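Local coordinates for magnesium and cobalt efflux protein CorC (Neisseria meningitidis, PDB 2PLI) that probably plays a part in magnesium and cobalt ion transport, this chain being its transporter-associated domain, which carries bound zinc, at residues A[12-15]-A[19-22]; A[53-58]-A[63-68]. All coordinates share one frame; numbering follows the deposited sequence.

Contact 1. Residues A[12-15]-A[19-22]. With ZN (zinc ion), chain G.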
# COMPACT_ATOMS: atom_id res chain seq x y z
N ILE A 12 -1.35 2.61 -7.04
CA ILE A 12 -2.66 3.17 -7.39
C ILE A 12 -2.58 4.65 -7.11
O ILE A 12 -2.65 5.04 -5.94
CB ILE A 12 -3.83 2.55 -6.58
CG1 ILE A 12 -3.87 1.02 -6.69
CG2 ILE A 12 -5.18 3.14 -7.02
CD1 ILE A 12 -4.91 0.34 -5.82
N HIS A 13 -2.40 5.45 -8.15
CA HIS A 13 -2.05 6.86 -7.99
C HIS A 13 -3.19 7.73 -8.40
O HIS A 13 -3.62 7.67 -9.53
CB HIS A 13 -0.88 7.18 -8.88
CG HIS A 13 -0.42 8.58 -8.74
ND1 HIS A 13 -0.04 9.11 -7.52
CD2 HIS A 13 -0.28 9.56 -9.65
CE1 HIS A 13 0.28 10.38 -7.70
NE2 HIS A 13 0.14 10.67 -8.98
N ALA A 14 -3.70 8.54 -7.49
CA ALA A 14 -4.79 9.42 -7.87
C ALA A 14 -4.21 10.60 -8.64
O ALA A 14 -3.51 11.41 -8.06
CB ALA A 14 -5.53 9.92 -6.63
N VAL A 15 -4.56 10.72 -9.91
CA VAL A 15 -4.13 11.83 -10.72
C VAL A 15 -4.99 13.06 -10.47
O VAL A 15 -4.58 14.21 -10.72
CB VAL A 15 -4.07 11.47 -12.22
CG1 VAL A 15 -3.08 10.33 -12.46
CG2 VAL A 15 -5.41 11.10 -12.75
N ARG A 19 -9.88 9.88 -10.46
CA ARG A 19 -9.23 9.19 -11.57
C ARG A 19 -7.89 8.69 -11.08
O ARG A 19 -7.18 9.41 -10.40
CB ARG A 19 -9.04 10.16 -12.71
CG ARG A 19 -8.84 9.53 -14.01
CD ARG A 19 -9.52 10.43 -15.05
NE ARG A 19 -9.05 10.07 -16.35
CZ ARG A 19 -8.03 10.63 -16.96
NH1 ARG A 19 -7.39 11.69 -16.47
NH2 ARG A 19 -7.70 10.15 -18.11
N TRP A 20 -7.57 7.45 -11.43
CA TRP A 20 -6.41 6.78 -10.91
C TRP A 20 -5.56 6.13 -11.99
O TRP A 20 -6.08 5.41 -12.84
CB TRP A 20 -6.84 5.69 -9.91
CG TRP A 20 -7.71 6.22 -8.85
CD1 TRP A 20 -7.30 6.76 -7.67
CD2 TRP A 20 -9.14 6.31 -8.85
NE1 TRP A 20 -8.38 7.20 -6.94
CE2 TRP A 20 -9.52 6.96 -7.65
CE3 TRP A 20 -10.15 5.92 -9.74
CZ2 TRP A 20 -10.85 7.21 -7.33
CZ3 TRP A 20 -11.49 6.20 -9.41
CH2 TRP A 20 -11.82 6.82 -8.22
N ARG A 21 -4.25 6.32 -11.91
CA ARG A 21 -3.35 5.61 -12.79
C ARG A 21 -2.84 4.41 -12.02
O ARG A 21 -2.33 4.57 -10.89
CB ARG A 21 -2.18 6.49 -13.22
CG ARG A 21 -1.32 5.76 -14.26
CD ARG A 21 -0.11 6.60 -14.69
NE ARG A 21 -0.48 7.89 -15.23
CZ ARG A 21 -0.26 9.06 -14.62
NH1 ARG A 21 0.35 9.12 -13.42
NH2 ARG A 21 -0.65 10.17 -15.21
N ILE A 22 -3.00 3.21 -12.58
CA ILE A 22 -2.74 1.99 -11.82
C ILE A 22 -1.70 1.09 -12.51
O ILE A 22 -1.85 0.75 -13.69
CB ILE A 22 -4.07 1.17 -11.65
CG1 ILE A 22 -5.15 2.02 -10.97
CG2 ILE A 22 -3.84 -0.12 -10.85
CD1 ILE A 22 -6.49 1.31 -10.75
ZN ZN G . 0.71 12.36 -9.95
O HOH W 1 2.71 12.32 -9.46
O HOH W 2 -0.10 12.23 -11.83
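Strands 12-14 and 19-23 form the beta hairpin at one edge of the antiparallel sheet. His-13 and Arg-21 are its hydrogen-bonded pair. Their two backbone bonds run from His-13 N to Arg-21 O, 2.9 Å, and from Arg-21 N to His-13 O, 2.8 Å. Nearer the turn, Val-15 N donates to Arg-19 O at 3.0 Å.

On one face of the hairpin, Ile-12 and Ile-22 lie side by side, CG2 of Ile-12 being 4.1 Å from CG1 of Ile-22. Beside them Ala-14 CB sits 3.8 Å from CD1 of the Trp-20 indole. This face packs on helix 28-35, where Phe-34 and Phe-35 both meet the indole edge-to-face.

On the other face, His-13 and Arg-21 point the same way, ring and guanidinium planes 26° apart. Val-15 CG1 lies over one face of the guanidinium, 3.7 Å from Arg-21 NH2. CG of His-13 points directly away from the backbone N (chi1 -178°), and NE2 reaches the zinc at 2.0 Å. Two waters also bind the metal. Asp-10 OD2 accepts a hydrogen bond from ND1, so the ring is held at both nitrogens. A carboxylate hydrogen-bonded to the other nitrogen of a zinc-bound histidine is a well-known second-shell pattern.

Contact 2. Residues A[53-58]-A[63-68]. With ZN (zinc ion), chain F.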
# COMPACT_ATOMS: atom_id res chain seq x y z
N GLN A 53 -8.10 -11.11 -18.64
CA GLN A 53 -9.17 -12.13 -18.52
C GLN A 53 -10.49 -11.62 -19.09
O GLN A 53 -11.14 -12.32 -19.85
CB GLN A 53 -9.35 -12.60 -17.08
CG GLN A 53 -10.64 -13.43 -16.75
CD GLN A 53 -10.91 -13.49 -15.25
OE1 GLN A 53 -10.05 -13.92 -14.47
NE2 GLN A 53 -12.07 -12.96 -14.81
N GLU A 54 -10.88 -10.42 -18.69
CA GLU A 54 -12.19 -9.88 -19.08
C GLU A 54 -12.24 -9.45 -20.54
O GLU A 54 -13.29 -9.59 -21.17
CB GLU A 54 -12.55 -8.69 -18.22
CG GLU A 54 -12.79 -9.05 -16.77
CD GLU A 54 -14.11 -9.77 -16.55
OE1 GLU A 54 -15.12 -9.43 -17.20
OE2 GLU A 54 -14.13 -10.69 -15.71
N LEU A 55 -11.13 -8.94 -21.07
CA LEU A 55 -11.05 -8.65 -22.52
C LEU A 55 -10.81 -9.87 -23.40
O LEU A 55 -11.15 -9.84 -24.60
CB LEU A 55 -9.98 -7.62 -22.84
CG LEU A 55 -10.34 -6.21 -22.42
CD1 LEU A 55 -9.14 -5.21 -22.54
CD2 LEU A 55 -11.54 -5.69 -23.20
N GLY A 56 -10.21 -10.91 -22.84
CA GLY A 56 -9.93 -12.14 -23.60
C GLY A 56 -8.57 -12.24 -24.25
O GLY A 56 -8.23 -13.28 -24.82
N HIS A 57 -7.80 -11.15 -24.19
CA HIS A 57 -6.52 -11.06 -24.89
C HIS A 57 -5.71 -9.94 -24.32
O HIS A 57 -6.23 -9.17 -23.51
CB HIS A 57 -6.76 -10.79 -26.37
CG HIS A 57 -7.42 -9.46 -26.65
ND1 HIS A 57 -8.78 -9.24 -26.47
CD2 HIS A 57 -6.92 -8.31 -27.15
CE1 HIS A 57 -9.07 -8.00 -26.84
NE2 HIS A 57 -7.96 -7.41 -27.26
N LEU A 58 -4.42 -9.90 -24.68
CA LEU A 58 -3.54 -8.80 -24.31
C LEU A 58 -3.95 -7.56 -25.11
O LEU A 58 -3.80 -7.55 -26.32
CB LEU A 58 -2.09 -9.17 -24.62
CG LEU A 58 -1.04 -8.06 -24.44
CD1 LEU A 58 -1.05 -7.59 -23.01
CD2 LEU A 58 0.34 -8.57 -24.84
N GLU A 63 -7.82 0.51 -25.25
CA GLU A 63 -8.91 -0.45 -25.01
C GLU A 63 -9.47 -0.27 -23.61
O GLU A 63 -8.74 0.06 -22.68
CB GLU A 63 -8.49 -1.89 -25.18
CG GLU A 63 -8.05 -2.18 -26.53
CD GLU A 63 -8.06 -3.67 -26.83
OE1 GLU A 63 -9.11 -4.39 -26.61
OE2 GLU A 63 -7.01 -4.09 -27.28
N LYS A 64 -10.78 -0.42 -23.49
CA LYS A 64 -11.43 -0.25 -22.21
C LYS A 64 -12.24 -1.47 -21.84
O LYS A 64 -12.76 -2.20 -22.73
CB LYS A 64 -12.27 1.00 -22.17
CG LYS A 64 -13.54 0.99 -22.92
CD LYS A 64 -14.38 2.27 -22.55
CE LYS A 64 -15.86 2.09 -22.81
NZ LYS A 64 -16.65 3.37 -22.61
N VAL A 65 -12.37 -1.66 -20.53
CA VAL A 65 -13.22 -2.68 -19.98
C VAL A 65 -13.89 -2.22 -18.69
O VAL A 65 -13.25 -1.60 -17.83
CB VAL A 65 -12.47 -4.06 -19.86
CG1 VAL A 65 -11.39 -3.95 -18.87
CG2 VAL A 65 -13.44 -5.18 -19.58
N LEU A 66 -15.18 -2.49 -18.57
CA LEU A 66 -15.92 -2.26 -17.33
C LEU A 66 -15.93 -3.53 -16.48
O LEU A 66 -16.37 -4.59 -16.94
CB LEU A 66 -17.38 -1.86 -17.61
CG LEU A 66 -17.65 -0.65 -18.49
CD1 LEU A 66 -19.05 -0.07 -18.19
CD2 LEU A 66 -16.59 0.40 -18.33
N ILE A 67 -15.46 -3.42 -15.24
CA ILE A 67 -15.49 -4.57 -14.33
C ILE A 67 -16.08 -4.07 -13.03
O ILE A 67 -15.50 -3.21 -12.35
CB ILE A 67 -14.09 -5.15 -14.05
CG1 ILE A 67 -13.23 -5.21 -15.32
CG2 ILE A 67 -14.24 -6.51 -13.35
CD1 ILE A 67 -11.78 -5.71 -15.07
N GLY A 68 -17.24 -4.58 -12.67
CA GLY A 68 -17.92 -4.04 -11.52
C GLY A 68 -18.20 -2.58 -11.81
O GLY A 68 -18.64 -2.22 -12.93
ZN ZN F . -7.58 -5.73 -28.35
O HOH W 3 -5.65 -6.08 -29.64
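His-57 and Glu-63 approach from opposite directions and meet at a zinc ion. The imidazole offers NE2 to the metal at 2.0 Å, and Glu-63 OE2 binds it at 2.0 Å. Glu-63 OE1 stands farther off, 2.7 Å from the zinc, so the carboxylate grips unevenly. Ring and carboxylate planes are 31° apart, with OE1 at the ring edge. A water is a further ligand. Glu-63 OE2 also accepts a hydrogen bond from Val-60 N, in the loop between the two segments. The other ring nitrogen of His-57, ND1, donates a weak hydrogen bond to Leu-55 O.

This zinc site lies where the end of helix 47-55 faces edge strand 64-67 of the antiparallel sheet. Gly-56, with positive phi, ends the helix just before His-57.

Leu-55 crosses Val-65 obliquely. Its CD2 branch lies 3.8 Å from Val-65 CB and 3.7 Å from Lys-64 O. One residue back, Glu-54 bends at chi2 (-74°). Its aliphatic part does the packing: CB is 3.9 Å from Val-65 CG2, and CG is 3.9 Å from Ile-67 CD1. The carboxylate turns back to Gln-53, whose NE2 donates to OE2 of Glu-54 at 3.2 Å, 25° out of the carboxylate plane.

In the fold
From the N terminus, contact 1 comes first. It closes the short turn between strands 12-14 and 19-23. The chain then runs through helices 28-35 and 47-55. Contact 2 closes the loop from the end of the second helix to strand 64-67. The two contacts follow in series and neither nest nor cross. Their centres are about 18 Å apart, on opposite sides of the chain's centre. Both reach the same antiparallel sheet, whose order is 12-14, 19-23, 82-89, 70-77, 64-67. Contact 1 thus joins two strands at one edge, while contact 2 ties a helix to the other edge strand. Each holds its own zinc ion.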